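Local coordinates for protein pentafunctional AROM polypeptide (Schizosaccharomyces pombe, PDB 5SWV) that probably catalyses the dehydration of 3-dehydroquinate and the NADPH-dependent reduction of 3-dehydroshikimate, two steps of the shikimate pathway, at residues 462-476 with 486-500. Residues are numbered along the deposited sequence; the frame is centred on the assembly and turned at random.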
loop_
_atom_site.group_PDB
_atom_site.type_symbol
_atom_site.label_atom_id
_atom_site.label_comp_id
_atom_site.label_asym_id
_atom_site.label_seq_id
_atom_site.Cartn_x
_atom_site.Cartn_y
_atom_site.Cartn_z
ATOM N N LYS A 462 26.910 -21.043 -7.836
ATOM C CA LYS A 462 27.134 -21.934 -6.693
ATOM C C LYS A 462 28.017 -21.307 -5.618
ATOM O O LYS A 462 27.671 -21.330 -4.444
ATOM C CB LYS A 462 27.781 -23.232 -7.153
ATOM C CG LYS A 462 26.808 -24.245 -7.735
ATOM C CD LYS A 462 27.573 -25.447 -8.291
ATOM C CE LYS A 462 26.727 -26.715 -8.306
ATOM N NZ LYS A 462 25.530 -26.561 -9.177
ATOM N N ALA A 463 29.145 -20.743 -6.034
ATOM C CA ALA A 463 30.112 -20.158 -5.110
ATOM C C ALA A 463 29.569 -18.950 -4.348
ATOM O O ALA A 463 29.704 -18.880 -3.133
ATOM C CB ALA A 463 31.380 -19.772 -5.852
ATOM N N LEU A 464 28.961 -18.007 -5.074
ATOM C CA LEU A 464 28.398 -16.775 -4.486
ATOM C C LEU A 464 27.246 -17.037 -3.532
ATOM O O LEU A 464 27.168 -16.420 -2.470
ATOM C CB LEU A 464 27.905 -15.839 -5.589
ATOM C CG LEU A 464 28.993 -15.217 -6.473
ATOM C CD1 LEU A 464 28.412 -14.730 -7.804
ATOM C CD2 LEU A 464 29.709 -14.094 -5.730
ATOM N N LEU A 465 26.351 -17.946 -3.920
ATOM C CA LEU A 465 25.210 -18.306 -3.078
ATOM C C LEU A 465 25.601 -18.904 -1.726
ATOM O O LEU A 465 24.839 -18.786 -0.769
ATOM C CB LEU A 465 24.256 -19.256 -3.815
ATOM C CG LEU A 465 23.497 -18.686 -5.019
ATOM C CD1 LEU A 465 22.667 -19.765 -5.695
ATOM C CD2 LEU A 465 22.622 -17.518 -4.611
ATOM N N ALA A 466 26.773 -19.541 -1.656
ATOM C CA ALA A 466 27.338 -20.038 -0.392
ATOM C C ALA A 466 27.489 -18.911 0.612
ATOM O O ALA A 466 27.169 -19.069 1.794
ATOM C CB ALA A 466 28.690 -20.711 -0.618
ATOM N N ASN A 467 27.952 -17.763 0.137
ATOM C CA ASN A 467 28.224 -16.649 1.017
ATOM C C ASN A 467 26.960 -15.809 1.182
ATOM O O ASN A 467 26.611 -15.011 0.306
ATOM C CB ASN A 467 29.408 -15.843 0.478
ATOM C CG ASN A 467 30.177 -15.135 1.569
ATOM O OD1 ASN A 467 31.067 -14.336 1.283
ATOM N ND2 ASN A 467 29.853 -15.427 2.826
ATOM N N LYS A 468 26.290 -15.992 2.319
ATOM C CA LYS A 468 24.883 -15.634 2.475
ATOM C C LYS A 468 24.570 -14.941 3.805
ATOM O O LYS A 468 24.891 -15.462 4.872
ATOM C CB LYS A 468 24.062 -16.915 2.360
ATOM C CG LYS A 468 22.579 -16.710 2.095
ATOM C CD LYS A 468 21.740 -16.678 3.355
ATOM C CE LYS A 468 21.149 -18.023 3.709
ATOM N NZ LYS A 468 20.113 -17.793 4.746
ATOM N N ALA A 469 23.918 -13.784 3.741
ATOM C CA ALA A 469 23.546 -13.037 4.948
ATOM C C ALA A 469 22.301 -13.627 5.576
ATOM O O ALA A 469 21.443 -14.181 4.894
ATOM C CB ALA A 469 23.304 -11.571 4.625
ATOM N N ASP A 470 22.178 -13.482 6.886
ATOM C CA ASP A 470 20.969 -13.935 7.553
ATOM C C ASP A 470 19.761 -13.284 6.901
ATOM O O ASP A 470 19.793 -12.088 6.592
ATOM C CB ASP A 470 20.985 -13.603 9.044
ATOM C CG ASP A 470 21.952 -14.466 9.823
ATOM O OD1 ASP A 470 22.211 -15.636 9.437
ATOM O OD2 ASP A 470 22.455 -13.955 10.841
ATOM N N GLY A 471 18.728 -14.103 6.680
ATOM C CA GLY A 471 17.466 -13.675 6.100
ATOM C C GLY A 471 17.548 -13.292 4.640
ATOM O O GLY A 471 16.680 -12.582 4.153
ATOM N N GLY A 472 18.580 -13.762 3.940
ATOM C CA GLY A 472 18.812 -13.382 2.546
ATOM C C GLY A 472 17.786 -14.023 1.643
ATOM O O GLY A 472 17.390 -15.154 1.892
ATOM N N VAL A 473 17.359 -13.307 0.600
ATOM C CA VAL A 473 16.250 -13.761 -0.264
ATOM C C VAL A 473 16.718 -13.967 -1.702
ATOM O O VAL A 473 17.435 -13.132 -2.255
ATOM C CB VAL A 473 15.056 -12.769 -0.253
ATOM C CG1 VAL A 473 13.928 -13.234 -1.175
ATOM C CG2 VAL A 473 14.539 -12.558 1.164
ATOM N N PHE A 474 16.302 -15.094 -2.277
ATOM C CA PHE A 474 16.540 -15.438 -3.674
ATOM C C PHE A 474 15.219 -15.417 -4.413
ATOM O O PHE A 474 14.251 -16.018 -3.947
ATOM C CB PHE A 474 17.113 -16.840 -3.753
ATOM C CG PHE A 474 17.233 -17.363 -5.148
ATOM C CD1 PHE A 474 18.379 -17.125 -5.896
ATOM C CD2 PHE A 474 16.211 -18.102 -5.719
ATOM C CE1 PHE A 474 18.499 -17.606 -7.193
ATOM C CE2 PHE A 474 16.324 -18.586 -7.015
ATOM C CZ PHE A 474 17.463 -18.333 -7.754
ATOM N N LEU A 475 15.184 -14.757 -5.566
ATOM C CA LEU A 475 13.984 -14.720 -6.413
ATOM C C LEU A 475 14.295 -15.204 -7.824
ATOM O O LEU A 475 15.206 -14.699 -8.459
ATOM C CB LEU A 475 13.431 -13.297 -6.482
ATOM C CG LEU A 475 12.300 -13.025 -7.480
ATOM C CD1 LEU A 475 11.075 -13.848 -7.148
ATOM C CD2 LEU A 475 11.952 -11.552 -7.468
ATOM N N ASP A 476 13.527 -16.157 -8.329
ATOM C CA ASP A 476 13.646 -16.564 -9.721
ATOM C C ASP A 476 12.422 -16.048 -10.437
ATOM O O ASP A 476 11.319 -16.313 -9.995
ATOM C CB ASP A 476 13.710 -18.087 -9.827
ATOM C CG ASP A 476 14.190 -18.566 -11.186
ATOM O OD1 ASP A 476 13.830 -17.949 -12.209
ATOM O OD2 ASP A 476 14.915 -19.583 -11.230
ATOM N N LEU A 486 17.825 -23.455 -10.391
ATOM C CA LEU A 486 18.584 -22.544 -9.518
ATOM C C LEU A 486 17.994 -22.408 -8.129
ATOM O O LEU A 486 18.727 -22.291 -7.147
ATOM C CB LEU A 486 18.707 -21.145 -10.131
ATOM C CG LEU A 486 19.723 -20.966 -11.256
ATOM C CD1 LEU A 486 19.724 -19.515 -11.698
ATOM C CD2 LEU A 486 21.118 -21.387 -10.822
ATOM N N MET A 487 16.669 -22.408 -8.056
ATOM C CA MET A 487 15.974 -22.370 -6.772
ATOM C C MET A 487 16.446 -23.505 -5.866
ATOM O O MET A 487 16.700 -23.281 -4.685
ATOM C CB MET A 487 14.454 -22.427 -6.952
ATOM C CG MET A 487 13.741 -21.343 -6.175
ATOM S SD MET A 487 11.970 -21.258 -6.488
ATOM C CE MET A 487 11.869 -20.631 -8.158
ATOM N N ALA A 488 16.592 -24.706 -6.427
ATOM C CA ALA A 488 17.088 -25.866 -5.663
ATOM C C ALA A 488 18.488 -25.618 -5.089
ATOM O O ALA A 488 18.719 -25.846 -3.888
ATOM C CB ALA A 488 17.086 -27.122 -6.519
ATOM N N VAL A 489 19.395 -25.134 -5.947
ATOM C CA VAL A 489 20.773 -24.823 -5.545
ATOM C C VAL A 489 20.734 -23.864 -4.368
ATOM O O VAL A 489 21.432 -24.069 -3.364
ATOM C CB VAL A 489 21.593 -24.178 -6.694
ATOM C CG1 VAL A 489 22.924 -23.638 -6.175
ATOM C CG2 VAL A 489 21.825 -25.168 -7.834
ATOM N N ALA A 490 19.900 -22.833 -4.519
ATOM C CA ALA A 490 19.778 -21.764 -3.551
ATOM C C ALA A 490 19.185 -22.278 -2.262
ATOM O O ALA A 490 19.691 -21.976 -1.179
ATOM C CB ALA A 490 18.920 -20.642 -4.118
ATOM N N SER A 491 18.123 -23.072 -2.381
ATOM C CA SER A 491 17.393 -23.593 -1.216
ATOM C C SER A 491 18.279 -24.494 -0.335
ATOM O O SER A 491 18.287 -24.337 0.891
ATOM C CB SER A 491 16.129 -24.343 -1.660
ATOM O OG SER A 491 15.332 -24.691 -0.542
ATOM N N ASP A 492 19.036 -25.395 -0.972
ATOM C CA ASP A 492 20.076 -26.205 -0.295
ATOM C C ASP A 492 21.111 -25.367 0.455
ATOM O O ASP A 492 21.626 -25.791 1.492
ATOM C CB ASP A 492 20.823 -27.092 -1.306
ATOM C CG ASP A 492 19.922 -28.143 -1.960
ATOM O OD1 ASP A 492 18.812 -28.419 -1.436
ATOM O OD2 ASP A 492 20.339 -28.692 -3.012
ATOM N N LEU A 493 21.417 -24.188 -0.084
ATOM C CA LEU A 493 22.278 -23.214 0.594
ATOM C C LEU A 493 21.505 -22.285 1.552
ATOM O O LEU A 493 22.037 -21.272 2.016
ATOM C CB LEU A 493 23.089 -22.433 -0.444
ATOM C CG LEU A 493 23.975 -23.330 -1.326
ATOM C CD1 LEU A 493 24.592 -22.517 -2.454
ATOM C CD2 LEU A 493 25.055 -24.057 -0.520
ATOM N N GLU A 494 20.262 -22.660 1.856
ATOM C CA GLU A 494 19.472 -22.122 2.970
ATOM C C GLU A 494 18.905 -20.736 2.699
ATOM O O GLU A 494 18.626 -19.981 3.622
ATOM C CB GLU A 494 20.260 -22.177 4.300
ATOM C CG GLU A 494 21.031 -23.490 4.501
ATOM C CD GLU A 494 21.214 -23.904 5.954
ATOM O OE1 GLU A 494 21.077 -23.042 6.853
ATOM O OE2 GLU A 494 21.499 -25.105 6.187
ATOM N N TRP A 495 18.705 -20.417 1.427
ATOM C CA TRP A 495 18.114 -19.138 1.054
ATOM C C TRP A 495 16.616 -19.218 1.264
ATOM O O TRP A 495 16.020 -20.287 1.098
ATOM C CB TRP A 495 18.404 -18.778 -0.405
ATOM C CG TRP A 495 19.793 -18.275 -0.658
ATOM C CD1 TRP A 495 20.912 -19.019 -0.825
ATOM C CD2 TRP A 495 20.194 -16.913 -0.807
ATOM N NE1 TRP A 495 21.992 -18.212 -1.061
ATOM C CE2 TRP A 495 21.578 -16.910 -1.062
ATOM C CE3 TRP A 495 19.513 -15.694 -0.760
ATOM C CZ2 TRP A 495 22.308 -15.732 -1.251
ATOM C CZ3 TRP A 495 20.235 -14.516 -0.954
ATOM C CH2 TRP A 495 21.625 -14.547 -1.191
ATOM N N LYS A 496 16.030 -18.081 1.637
ATOM C CA LYS A 496 14.583 -17.875 1.627
ATOM C C LYS A 496 14.231 -17.658 0.155
ATOM O O LYS A 496 14.738 -16.730 -0.451
ATOM C CB LYS A 496 14.240 -16.641 2.483
ATOM C CG LYS A 496 12.857 -16.596 3.141
ATOM C CD LYS A 496 12.881 -15.598 4.318
ATOM C CE LYS A 496 11.622 -15.624 5.195
ATOM N NZ LYS A 496 10.588 -14.615 4.805
ATOM N N CYS A 497 13.418 -18.531 -0.438
ATOM C CA CYS A 497 13.195 -18.521 -1.896
ATOM C C CYS A 497 11.797 -18.092 -2.298
ATOM O O CYS A 497 10.826 -18.447 -1.639
ATOM C CB CYS A 497 13.448 -19.900 -2.481
ATOM S SG CYS A 497 15.166 -20.403 -2.345
ATOM N N CYS A 498 11.724 -17.349 -3.404
ATOM C CA CYS A 498 10.477 -16.915 -4.022
ATOM C C CYS A 498 10.483 -17.257 -5.494
ATOM O O CYS A 498 11.540 -17.268 -6.122
ATOM C CB CYS A 498 10.327 -15.416 -3.896
ATOM S SG CYS A 498 10.436 -14.843 -2.207
ATOM N N ASN A 499 9.298 -17.498 -6.046
ATOM C CA ASN A 499 9.166 -17.900 -7.441
ATOM C C ASN A 499 8.507 -16.833 -8.286
ATOM O O ASN A 499 7.952 -15.869 -7.757
ATOM C CB ASN A 499 8.449 -19.260 -7.568
ATOM C CG ASN A 499 6.954 -19.211 -7.254
ATOM O OD1 ASN A 499 6.397 -18.223 -6.753
ATOM N ND2 ASN A 499 6.296 -20.315 -7.556
ATOM N N GLY A 500 8.568 -17.028 -9.599
ATOM C CA GLY A 500 8.106 -16.040 -10.564
ATOM C C GLY A 500 6.607 -15.873 -10.605
ATOM O O GLY A 500 6.098 -14.858 -11.054
#
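Trp495, Phe474 and Leu465 carry the contact, which lies in a beta-alpha-beta crossover at one end of a six-stranded parallel sheet. The strand order 3-2-1-4-5-6 is that of a Rossmann-like domain, consistent with the nucleotide-binding domain of shikimate dehydrogenases. Strand 472-476 runs antiparallel to helix 485-492, which leads back to the outermost strand 496-498. The two strands are joined by four backbone hydrogen bonds, from Lys496 N to Gly472 O at the start to Asp476 N to Cys498 O at the end.

The Trp495 indole is clamped between two side chains from the segment 462-476. Leu465 CD2 rests on one face, toward its rim, while Lys468 CG lies over the other, 3.3 Å from Trp495 CE2, in a CH-pi contact. Bends at chi2 and chi3 of Lys468 then carry NZ on to a hydrogen bond with Glu494 O, 2.9 Å away, with NZ above the carbonyl plane. The far rim of the indole meets Gly472 and Val473, with Trp495 CZ3 3.4 Å from Val473 O.

Phe474, its CG anti to the backbone N (chi1 173°), turns its ring beneath the helix. Ala490 CB sits over one ring face, 3.8 Å from Phe474 CG, and Met487 CG approaches Phe474 CE2 at 3.9 Å. Helix 455-466 adds Leu465, whose CB packs 3.5 Å from Leu493 CD1. Leu465 O accepts the indole N-H, 2.9 Å from Trp495 NE1 and 156° at the hydrogen, with the acceptor close to the plane of the indole.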